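Fructose-2,6-bisphosphatase TIGAR B (Danio rerio, PDB 3E9E) probably hydrolyses fructose 2,6-bisphosphate and fructose 1,6-bisphosphate, the former to fructose 6-phosphate, and so restrains glycolysis in favour of the pentose phosphate pathway. Local coordinates at residues A[9-14]-A[59-64]; A[51-56]-A[140-145]; A[55-60]-A[181-186]. The protein carries 1 engineered substitution. All blocks are in the same frame, centred on the assembly; numbering follows the deposited sequence.

Contact 1 of 3, residues A[9-14]-A[59-64]; sequences VRAGET and LQRAIQ. Engineered in segment 9-14: A11 (natural residue His). With PO4 (phosphate ion), chain C.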
loop_
_atom_site.group_PDB
_atom_site.type_symbol
_atom_site.label_atom_id
_atom_site.label_comp_id
_atom_site.label_asym_id
_atom_site.label_seq_id
_atom_site.Cartn_x
_atom_site.Cartn_y
_atom_site.Cartn_z
ATOM N N VAL A 9 -4.152 1.011 -0.221
ATOM C CA VAL A 9 -4.587 2.391 -0.107
ATOM C C VAL A 9 -3.534 3.179 0.681
ATOM O O VAL A 9 -3.068 2.742 1.733
ATOM C CB VAL A 9 -5.979 2.505 0.558
ATOM C CG1 VAL A 9 -6.434 3.987 0.663
ATOM C CG2 VAL A 9 -7.068 1.622 -0.219
ATOM N N ARG A 10 -3.160 4.339 0.173
ATOM C CA ARG A 10 -2.276 5.227 0.932
ATOM C C ARG A 10 -3.069 6.008 1.972
ATOM O O ARG A 10 -4.183 6.454 1.703
ATOM C CB ARG A 10 -1.570 6.192 -0.015
ATOM C CG ARG A 10 -0.580 7.154 0.721
ATOM C CD ARG A 10 0.007 8.174 -0.239
ATOM N NE ARG A 10 0.834 9.122 0.505
ATOM C CZ ARG A 10 1.151 10.348 0.094
ATOM N NH1 ARG A 10 0.737 10.806 -1.094
ATOM N NH2 ARG A 10 1.891 11.116 0.887
ATOM N N ALA A 11 -2.498 6.195 3.166
ATOM C CA ALA A 11 -3.119 7.071 4.184
ATOM C C ALA A 11 -3.637 8.400 3.628
ATOM O O ALA A 11 -3.117 8.922 2.641
ATOM C CB ALA A 11 -2.137 7.342 5.346
ATOM N N GLY A 12 -4.648 8.957 4.290
ATOM C CA GLY A 12 -5.047 10.344 4.061
ATOM C C GLY A 12 -4.016 11.383 4.510
ATOM O O GLY A 12 -3.038 11.064 5.200
ATOM N N GLU A 13 -4.256 12.626 4.104
ATOM C CA GLU A 13 -3.410 13.789 4.389
ATOM C C GLU A 13 -3.393 14.092 5.898
ATOM O O GLU A 13 -4.436 13.991 6.558
ATOM C CB GLU A 13 -4.054 14.965 3.654
ATOM C CG GLU A 13 -3.189 16.134 3.290
ATOM C CD GLU A 13 -3.768 16.904 2.118
ATOM O OE1 GLU A 13 -3.964 16.296 1.021
ATOM O OE2 GLU A 13 -4.027 18.118 2.290
ATOM N N THR A 14 -2.221 14.416 6.458
ATOM C CA THR A 14 -2.181 15.056 7.793
ATOM C C THR A 14 -2.066 16.554 7.603
ATOM O O THR A 14 -2.161 17.048 6.474
ATOM C CB THR A 14 -1.032 14.563 8.704
ATOM O OG1 THR A 14 0.243 14.940 8.151
ATOM C CG2 THR A 14 -1.110 13.055 8.908
ATOM N N LEU A 59 1.092 3.485 12.254
ATOM C CA LEU A 59 1.085 4.948 12.323
ATOM C C LEU A 59 -0.365 5.454 12.310
ATOM O O LEU A 59 -1.220 4.940 11.559
ATOM C CB LEU A 59 1.877 5.568 11.162
ATOM C CG LEU A 59 3.394 5.401 11.187
ATOM C CD1 LEU A 59 4.036 5.666 9.830
ATOM C CD2 LEU A 59 4.033 6.313 12.266
ATOM N N GLN A 60 -0.632 6.477 13.119
ATOM C CA GLN A 60 -2.005 6.935 13.346
ATOM C C GLN A 60 -2.781 7.325 12.078
ATOM O O GLN A 60 -3.953 6.995 11.958
ATOM C CB GLN A 60 -2.065 8.088 14.363
ATOM C CG GLN A 60 -3.500 8.521 14.632
ATOM C CD GLN A 60 -3.629 9.618 15.670
ATOM O OE1 GLN A 60 -2.767 10.495 15.786
ATOM N NE2 GLN A 60 -4.720 9.580 16.425
ATOM N N ARG A 61 -2.146 8.051 11.163
ATOM C CA ARG A 61 -2.832 8.468 9.947
ATOM C C ARG A 61 -3.304 7.265 9.103
ATOM O O ARG A 61 -4.362 7.335 8.464
ATOM C CB ARG A 61 -1.970 9.419 9.117
ATOM C CG ARG A 61 -0.641 8.841 8.612
ATOM C CD ARG A 61 0.342 9.965 8.373
ATOM N NE ARG A 61 1.576 9.561 7.709
ATOM C CZ ARG A 61 2.730 9.276 8.323
ATOM N NH1 ARG A 61 2.832 9.313 9.660
ATOM N NH2 ARG A 61 3.791 8.949 7.585
ATOM N N ALA A 62 -2.534 6.175 9.118
ATOM C CA ALA A 62 -2.930 4.939 8.459
ATOM C C ALA A 62 -4.066 4.248 9.213
ATOM O O ALA A 62 -5.034 3.794 8.607
ATOM C CB ALA A 62 -1.738 3.993 8.283
ATOM N N ILE A 63 -3.948 4.171 10.540
ATOM C CA ILE A 63 -5.010 3.578 11.352
ATOM C C ILE A 63 -6.369 4.256 11.106
ATOM O O ILE A 63 -7.387 3.579 10.900
ATOM C CB ILE A 63 -4.656 3.582 12.860
ATOM C CG1 ILE A 63 -3.381 2.768 13.124
ATOM C CG2 ILE A 63 -5.841 3.085 13.700
ATOM C CD1 ILE A 63 -2.911 2.832 14.608
ATOM N N GLN A 64 -6.371 5.588 11.108
ATOM C CA GLN A 64 -7.613 6.355 11.008
ATOM C C GLN A 64 -8.224 6.212 9.624
ATOM O O GLN A 64 -9.447 6.166 9.472
ATOM C CB GLN A 64 -7.342 7.837 11.263
ATOM C CG GLN A 64 -7.087 8.245 12.709
ATOM C CD GLN A 64 -6.825 9.740 12.818
ATOM O OE1 GLN A 64 -5.796 10.240 12.373
ATOM N NE2 GLN A 64 -7.769 10.461 13.404
HETATM P P PO4 C . 2.441 9.289 3.978
HETATM O O1 PO4 C . 3.613 8.661 4.710
HETATM O O2 PO4 C . 2.115 8.402 2.776
HETATM O O3 PO4 C . 1.250 9.383 4.888
HETATM O O4 PO4 C . 2.882 10.674 3.553
#
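A11 and T14, on the loop that leaves strand 3-10, meet R61 and A62 on the first turn of helix 60-71 in a buried, largely apolar contact beside a bound phosphate. The methyl CB of A11 lies 3.9 Å from R61 CG and 4.5 Å from A62 CB; the small A62 lets loop and helix come close. Farther along the loop, T14 sets its methyl CG2 3.5 Å from R61 CD, while its hydroxyl turns to Q23: a beta-branched residue with one polar and one apolar arm suits both neighbours. R10, A11 and G12 occupy the Arg-His-Gly signature of the histidine phosphatases, whose histidine carries the phosphoryl group as an intermediate. That histidine is replaced here by the engineered A11, and a phosphate ion, probably taken up during crystallisation, lies beside it. Two arginines hold it with their edges. R10 reaches it on an extended chain with CG anti to the backbone N (chi1 -179°), and its NE donates to phosphate O2 at 2.7 Å, its NH2 to O4. R61 NE gives O3 a nearly straight bond of 2.8 Å (171°), and its NH2 bonds O1. A leucine in place of R61 would probably leave O1 and O3 without their two charged donors and the phosphate less firmly oriented, with R10 and G184 N remaining. R61 NH2 also bonds G24 O, a second hold on the guanidinium.

Contact 2 of 3, residues A[51-56]-A[140-145]; sequences FTNVFV and FQRMFE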
loop_
_atom_site.group_PDB
_atom_site.type_symbol
_atom_site.label_atom_id
_atom_site.label_comp_id
_atom_site.label_asym_id
_atom_site.label_seq_id
_atom_site.Cartn_x
_atom_site.Cartn_y
_atom_site.Cartn_z
ATOM N N PHE A 51 -13.967 -6.981 2.444
ATOM C CA PHE A 51 -12.574 -7.257 2.757
ATOM C C PHE A 51 -12.521 -8.336 3.836
ATOM O O PHE A 51 -12.910 -8.105 4.982
ATOM C CB PHE A 51 -11.864 -5.961 3.194
ATOM C CG PHE A 51 -11.892 -4.874 2.140
ATOM C CD1 PHE A 51 -11.238 -5.057 0.922
ATOM C CD2 PHE A 51 -12.578 -3.675 2.356
ATOM C CE1 PHE A 51 -11.266 -4.062 -0.074
ATOM C CE2 PHE A 51 -12.594 -2.678 1.373
ATOM C CZ PHE A 51 -11.930 -2.879 0.153
ATOM N N THR A 52 -12.069 -9.523 3.448
ATOM C CA THR A 52 -11.978 -10.652 4.366
ATOM C C THR A 52 -10.825 -10.451 5.348
ATOM O O THR A 52 -10.812 -11.032 6.415
ATOM C CB THR A 52 -11.757 -11.993 3.597
ATOM O OG1 THR A 52 -10.611 -11.882 2.736
ATOM C CG2 THR A 52 -12.975 -12.371 2.750
ATOM N N ASN A 53 -9.842 -9.629 4.976
ATOM C CA ASN A 53 -8.660 -9.409 5.813
ATOM C C ASN A 53 -8.197 -7.963 5.619
ATOM O O ASN A 53 -8.220 -7.436 4.493
ATOM C CB ASN A 53 -7.521 -10.374 5.445
ATOM C CG ASN A 53 -7.927 -11.840 5.556
ATOM O OD1 ASN A 53 -8.580 -12.376 4.666
ATOM N ND2 ASN A 53 -7.547 -12.491 6.656
ATOM N N VAL A 54 -7.795 -7.333 6.720
ATOM C CA VAL A 54 -7.350 -5.933 6.710
ATOM C C VAL A 54 -6.037 -5.790 7.489
ATOM O O VAL A 54 -5.974 -6.156 8.679
ATOM C CB VAL A 54 -8.406 -4.986 7.318
ATOM C CG1 VAL A 54 -7.842 -3.573 7.454
ATOM C CG2 VAL A 54 -9.748 -5.005 6.486
ATOM N N PHE A 55 -5.030 -5.240 6.813
ATOM C CA PHE A 55 -3.668 -5.027 7.345
ATOM C C PHE A 55 -3.292 -3.558 7.214
ATOM O O PHE A 55 -3.407 -2.971 6.113
ATOM C CB PHE A 55 -2.655 -5.897 6.588
ATOM C CG PHE A 55 -3.048 -7.346 6.540
ATOM C CD1 PHE A 55 -2.769 -8.183 7.602
ATOM C CD2 PHE A 55 -3.756 -7.850 5.448
ATOM C CE1 PHE A 55 -3.177 -9.526 7.574
ATOM C CE2 PHE A 55 -4.153 -9.159 5.396
ATOM C CZ PHE A 55 -3.865 -10.016 6.462
ATOM N N VAL A 56 -2.836 -2.972 8.330
ATOM C CA VAL A 56 -2.645 -1.526 8.417
ATOM C C VAL A 56 -1.346 -1.153 9.134
ATOM O O VAL A 56 -0.997 -1.757 10.156
ATOM C CB VAL A 56 -3.823 -0.832 9.164
ATOM C CG1 VAL A 56 -3.718 0.671 9.028
ATOM C CG2 VAL A 56 -5.172 -1.275 8.587
ATOM N N PHE A 140 0.943 -14.077 2.589
ATOM C CA PHE A 140 0.648 -15.347 1.932
ATOM C C PHE A 140 0.271 -16.433 2.950
ATOM O O PHE A 140 -0.667 -17.192 2.724
ATOM C CB PHE A 140 1.828 -15.837 1.105
ATOM C CG PHE A 140 2.120 -15.012 -0.120
ATOM C CD1 PHE A 140 1.273 -13.976 -0.531
ATOM C CD2 PHE A 140 3.215 -15.324 -0.905
ATOM C CE1 PHE A 140 1.552 -13.245 -1.674
ATOM C CE2 PHE A 140 3.508 -14.584 -2.052
ATOM C CZ PHE A 140 2.653 -13.556 -2.444
ATOM N N GLN A 141 1.020 -16.499 4.049
ATOM C CA GLN A 141 0.781 -17.480 5.103
ATOM C C GLN A 141 -0.588 -17.278 5.749
ATOM O O GLN A 141 -1.362 -18.225 5.867
ATOM C CB GLN A 141 1.924 -17.459 6.131
ATOM C CG GLN A 141 1.761 -18.437 7.322
ATOM C CD GLN A 141 1.608 -19.912 6.917
ATOM O OE1 GLN A 141 2.330 -20.413 6.044
ATOM N NE2 GLN A 141 0.681 -20.618 7.578
ATOM N N ARG A 142 -0.908 -16.039 6.116
ATOM C CA ARG A 142 -2.217 -15.732 6.723
ATOM C C ARG A 142 -3.403 -15.943 5.758
ATOM O O ARG A 142 -4.439 -16.512 6.155
ATOM C CB ARG A 142 -2.208 -14.308 7.288
ATOM C CG ARG A 142 -3.565 -13.678 7.566
ATOM C CD ARG A 142 -4.260 -14.249 8.813
ATOM N NE ARG A 142 -3.469 -14.075 10.034
ATOM C CZ ARG A 142 -3.167 -12.899 10.588
ATOM N NH1 ARG A 142 -3.576 -11.768 10.031
ATOM N NH2 ARG A 142 -2.435 -12.855 11.694
ATOM N N MET A 143 -3.257 -15.494 4.504
ATOM C CA MET A 143 -4.309 -15.703 3.499
ATOM C C MET A 143 -4.567 -17.199 3.189
ATOM O O MET A 143 -5.710 -17.627 3.142
ATOM C CB MET A 143 -4.048 -14.899 2.203
ATOM C CG MET A 143 -4.020 -13.371 2.377
ATOM S SD MET A 143 -5.455 -12.675 3.236
ATOM C CE MET A 143 -6.652 -12.777 1.918
ATOM N N PHE A 144 -3.508 -17.978 2.986
ATOM C CA PHE A 144 -3.668 -19.407 2.742
ATOM C C PHE A 144 -4.273 -20.143 3.955
ATOM O O PHE A 144 -5.075 -21.067 3.789
ATOM C CB PHE A 144 -2.335 -20.063 2.348
ATOM C CG PHE A 144 -2.510 -21.363 1.621
ATOM C CD1 PHE A 144 -2.668 -21.379 0.230
ATOM C CD2 PHE A 144 -2.580 -22.574 2.327
ATOM C CE1 PHE A 144 -2.855 -22.580 -0.457
ATOM C CE2 PHE A 144 -2.783 -23.787 1.654
ATOM C CZ PHE A 144 -2.918 -23.795 0.259
ATOM N N GLU A 145 -3.880 -19.722 5.161
ATOM C CA GLU A 145 -4.392 -20.322 6.405
ATOM C C GLU A 145 -5.883 -20.219 6.513
ATOM O O GLU A 145 -6.547 -21.205 6.834
ATOM C CB GLU A 145 -3.815 -19.636 7.629
ATOM C CG GLU A 145 -2.550 -20.228 8.129
ATOM C CD GLU A 145 -2.003 -19.440 9.299
ATOM O OE1 GLU A 145 -2.783 -19.169 10.241
ATOM O OE2 GLU A 145 -0.805 -19.092 9.274
HETATM O O HOH W 1 -6.218 -10.972 8.907
#
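The amide oxygen OD1 of N53 is gripped by two groups, T52 OG1, which donates to it at 2.8 Å from somewhat outside the carbonyl plane, and H147 NE2 farther along helix 125-147. From the same helix M143 presses against this amide, its CE 3.4 Å from N53 OD1 and its SD 3.5 Å from N53 CG. The two side chains run past one another head to tail. M143 can lie there because its CG stands anti to the carbonyl carbon (chi1 -62°) and the chain then bends twice, laying the thioether against the N53 amide. An unbranched, flexible methionine suits a place where the packing partner is a fixed amide. The other end of that amide, ND2, bonds E146 OE1 and a water at 3.0 Å, and the water has a weak bond from R142 NH1.

Two residues along the strand, F55 offers the edge of its ring. R142 NH1 lies near the ring plane, 3.4 Å from F55 CE1, and the guanidinium is turned only 18° from that plane; R142 CG abuts F55 CZ at the ring's rim, 3.8 Å away. M143 SD also sits by the ring edge.

Strand and helix run antiparallel (163°), their axes 10.9 Å apart, as in an alpha/beta sandwich: N53 and F55 face helix 125-147, while V54 and V56 point to helix 60-71 across the sheet. With NH1 at the ring edge instead of over its pi cloud, R142 probably gains little cation-pi attraction from F55; its alkyl part and M143 supply the apolar contact, and N53 keeps its buried polar atoms paired.

Contact 3 of 3, residues A[55-60]-A[181-186]; sequences FVSNLQ and VSHGAF. With PO4 (phosphate ion), chain C.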
loop_
_atom_site.group_PDB
_atom_site.type_symbol
_atom_site.label_atom_id
_atom_site.label_comp_id
_atom_site.label_asym_id
_atom_site.label_seq_id
_atom_site.Cartn_x
_atom_site.Cartn_y
_atom_site.Cartn_z
ATOM N N PHE A 55 -5.030 -5.240 6.813
ATOM C CA PHE A 55 -3.668 -5.027 7.345
ATOM C C PHE A 55 -3.292 -3.558 7.214
ATOM O O PHE A 55 -3.407 -2.971 6.113
ATOM C CB PHE A 55 -2.655 -5.897 6.588
ATOM C CG PHE A 55 -3.048 -7.346 6.540
ATOM C CD1 PHE A 55 -2.769 -8.183 7.602
ATOM C CD2 PHE A 55 -3.756 -7.850 5.448
ATOM C CE1 PHE A 55 -3.177 -9.526 7.574
ATOM C CE2 PHE A 55 -4.153 -9.159 5.396
ATOM C CZ PHE A 55 -3.865 -10.016 6.462
ATOM N N VAL A 56 -2.836 -2.972 8.330
ATOM C CA VAL A 56 -2.645 -1.526 8.417
ATOM C C VAL A 56 -1.346 -1.153 9.134
ATOM O O VAL A 56 -0.997 -1.757 10.156
ATOM C CB VAL A 56 -3.823 -0.832 9.164
ATOM C CG1 VAL A 56 -3.718 0.671 9.028
ATOM C CG2 VAL A 56 -5.172 -1.275 8.587
ATOM N N SER A 57 -0.640 -0.158 8.589
ATOM C CA SER A 57 0.455 0.496 9.295
ATOM C C SER A 57 -0.033 0.941 10.673
ATOM O O SER A 57 -1.177 1.389 10.819
ATOM C CB SER A 57 0.913 1.708 8.501
ATOM O OG SER A 57 1.700 2.593 9.289
ATOM N N ASN A 58 0.812 0.800 11.691
ATOM C CA ASN A 58 0.417 1.250 13.030
ATOM C C ASN A 58 0.719 2.745 13.291
ATOM O O ASN A 58 0.594 3.216 14.420
ATOM C CB ASN A 58 0.997 0.340 14.115
ATOM C CG ASN A 58 2.496 0.492 14.255
ATOM O OD1 ASN A 58 3.176 0.921 13.337
ATOM N ND2 ASN A 58 3.012 0.148 15.416
ATOM N N LEU A 59 1.092 3.485 12.254
ATOM C CA LEU A 59 1.085 4.948 12.323
ATOM C C LEU A 59 -0.365 5.454 12.310
ATOM O O LEU A 59 -1.220 4.940 11.559
ATOM C CB LEU A 59 1.877 5.568 11.162
ATOM C CG LEU A 59 3.394 5.401 11.187
ATOM C CD1 LEU A 59 4.036 5.666 9.830
ATOM C CD2 LEU A 59 4.033 6.313 12.266
ATOM N N GLN A 60 -0.632 6.477 13.119
ATOM C CA GLN A 60 -2.005 6.935 13.346
ATOM C C GLN A 60 -2.781 7.325 12.078
ATOM O O GLN A 60 -3.953 6.995 11.958
ATOM C CB GLN A 60 -2.065 8.088 14.363
ATOM C CG GLN A 60 -3.500 8.521 14.632
ATOM C CD GLN A 60 -3.629 9.618 15.670
ATOM O OE1 GLN A 60 -2.767 10.495 15.786
ATOM N NE2 GLN A 60 -4.720 9.580 16.425
ATOM N N VAL A 181 -3.437 -0.910 4.133
ATOM C CA VAL A 181 -3.374 0.558 4.234
ATOM C C VAL A 181 -1.996 0.986 4.730
ATOM O O VAL A 181 -1.568 0.574 5.803
ATOM C CB VAL A 181 -4.498 1.144 5.111
ATOM C CG1 VAL A 181 -4.409 2.693 5.183
ATOM C CG2 VAL A 181 -5.869 0.727 4.549
ATOM N N SER A 182 -1.301 1.787 3.925
ATOM C CA SER A 182 0.098 2.091 4.174
ATOM C C SER A 182 0.393 3.525 3.731
ATOM O O SER A 182 -0.479 4.402 3.814
ATOM C CB SER A 182 1.022 1.071 3.481
ATOM O OG SER A 182 2.389 1.287 3.825
ATOM N N HIS A 183 1.612 3.747 3.265
ATOM C CA HIS A 183 2.160 5.092 3.079
ATOM C C HIS A 183 2.826 5.210 1.724
ATOM O O HIS A 183 3.217 4.202 1.140
ATOM C CB HIS A 183 3.163 5.375 4.205
ATOM C CG HIS A 183 2.556 5.218 5.556
ATOM N ND1 HIS A 183 1.820 6.219 6.148
ATOM C CD2 HIS A 183 2.479 4.147 6.382
ATOM C CE1 HIS A 183 1.343 5.786 7.302
ATOM N NE2 HIS A 183 1.743 4.537 7.476
ATOM N N GLY A 184 2.969 6.445 1.252
ATOM C CA GLY A 184 3.437 6.729 -0.114
ATOM C C GLY A 184 4.762 6.104 -0.515
ATOM O O GLY A 184 4.850 5.489 -1.582
ATOM N N ALA A 185 5.815 6.256 0.297
ATOM C CA ALA A 185 7.118 5.766 -0.163
ATOM C C ALA A 185 7.181 4.248 -0.055
ATOM O O ALA A 185 7.726 3.582 -0.921
ATOM C CB ALA A 185 8.324 6.446 0.595
ATOM N N PHE A 186 6.630 3.712 1.021
ATOM C CA PHE A 186 6.517 2.273 1.186
ATOM C C PHE A 186 5.727 1.617 0.038
ATOM O O PHE A 186 6.145 0.587 -0.490
ATOM C CB PHE A 186 5.826 1.928 2.517
ATOM C CG PHE A 186 5.839 0.466 2.819
ATOM C CD1 PHE A 186 6.906 -0.089 3.519
ATOM C CD2 PHE A 186 4.798 -0.365 2.377
ATOM C CE1 PHE A 186 6.955 -1.452 3.787
ATOM C CE2 PHE A 186 4.834 -1.718 2.620
ATOM C CZ PHE A 186 5.917 -2.272 3.339
HETATM P P PO4 C . 2.441 9.289 3.978
HETATM O O1 PO4 C . 3.613 8.661 4.710
HETATM O O2 PO4 C . 2.115 8.402 2.776
HETATM O O3 PO4 C . 1.250 9.383 4.888
HETATM O O4 PO4 C . 2.882 10.674 3.553
#
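H183 leaves the end of strand 177-182 with its CB 3.4 Å from phosphate O1, and its CG, anti to the carbonyl carbon (chi1 -56°), swings the ring between the anion and the loop after strand 53-56. On one side of the ring ND1 makes only long, weak bonds to phosphate O3 and O1; a firmer one comes from G184 N, 2.6 Å from O2. CD2 passes 3.4 Å from S57 OG, CE1 lies 3.7 Å from L59 CD1, and that methyl sits over one ring face. At the tip NE2 shares a 2.7 Å hydrogen bond with S57 OG in the ring plane, which helps to set the imidazole's rotation. S57 OG also accepts from L59 N in an ST turn. Earlier on the two strands, V181 N donates to F55 O and S57 N to V181 O (171°), a parallel pairing in which V56 and V181 stand side by side. Two beta-branched valines suit this core pair, and the short serine brings its hydroxyl to the histidine. The H183 ring also touches E89, the inferred proton donor/acceptor, as befits the second histidine of the histidine phosphatase active site, inferred to stabilise the transition state.

Overall arrangement
Contacts 1 and 3 are one neighbourhood, their centres about 7 Å apart: both touch the phosphate, and they share L59 and Q60 at the start of helix 60-71. Strands 3-10 and 177-182 are neighbours in the sheet, joined by a probable hydrogen bond of 2.8 Å from A11 N to S182 O. Contact 2 uses strand 53-56, like contact 3, but reaches back along it to N53, its centre about 16 Å from that of contact 3 and 20 Å from that of contact 1. F55 serves both, its side chain about 11 Å from that of H183. Contact 2 joins sheet to helix layer away from the phosphate; contacts 1 and 3 lie at the catalytic end of the strands.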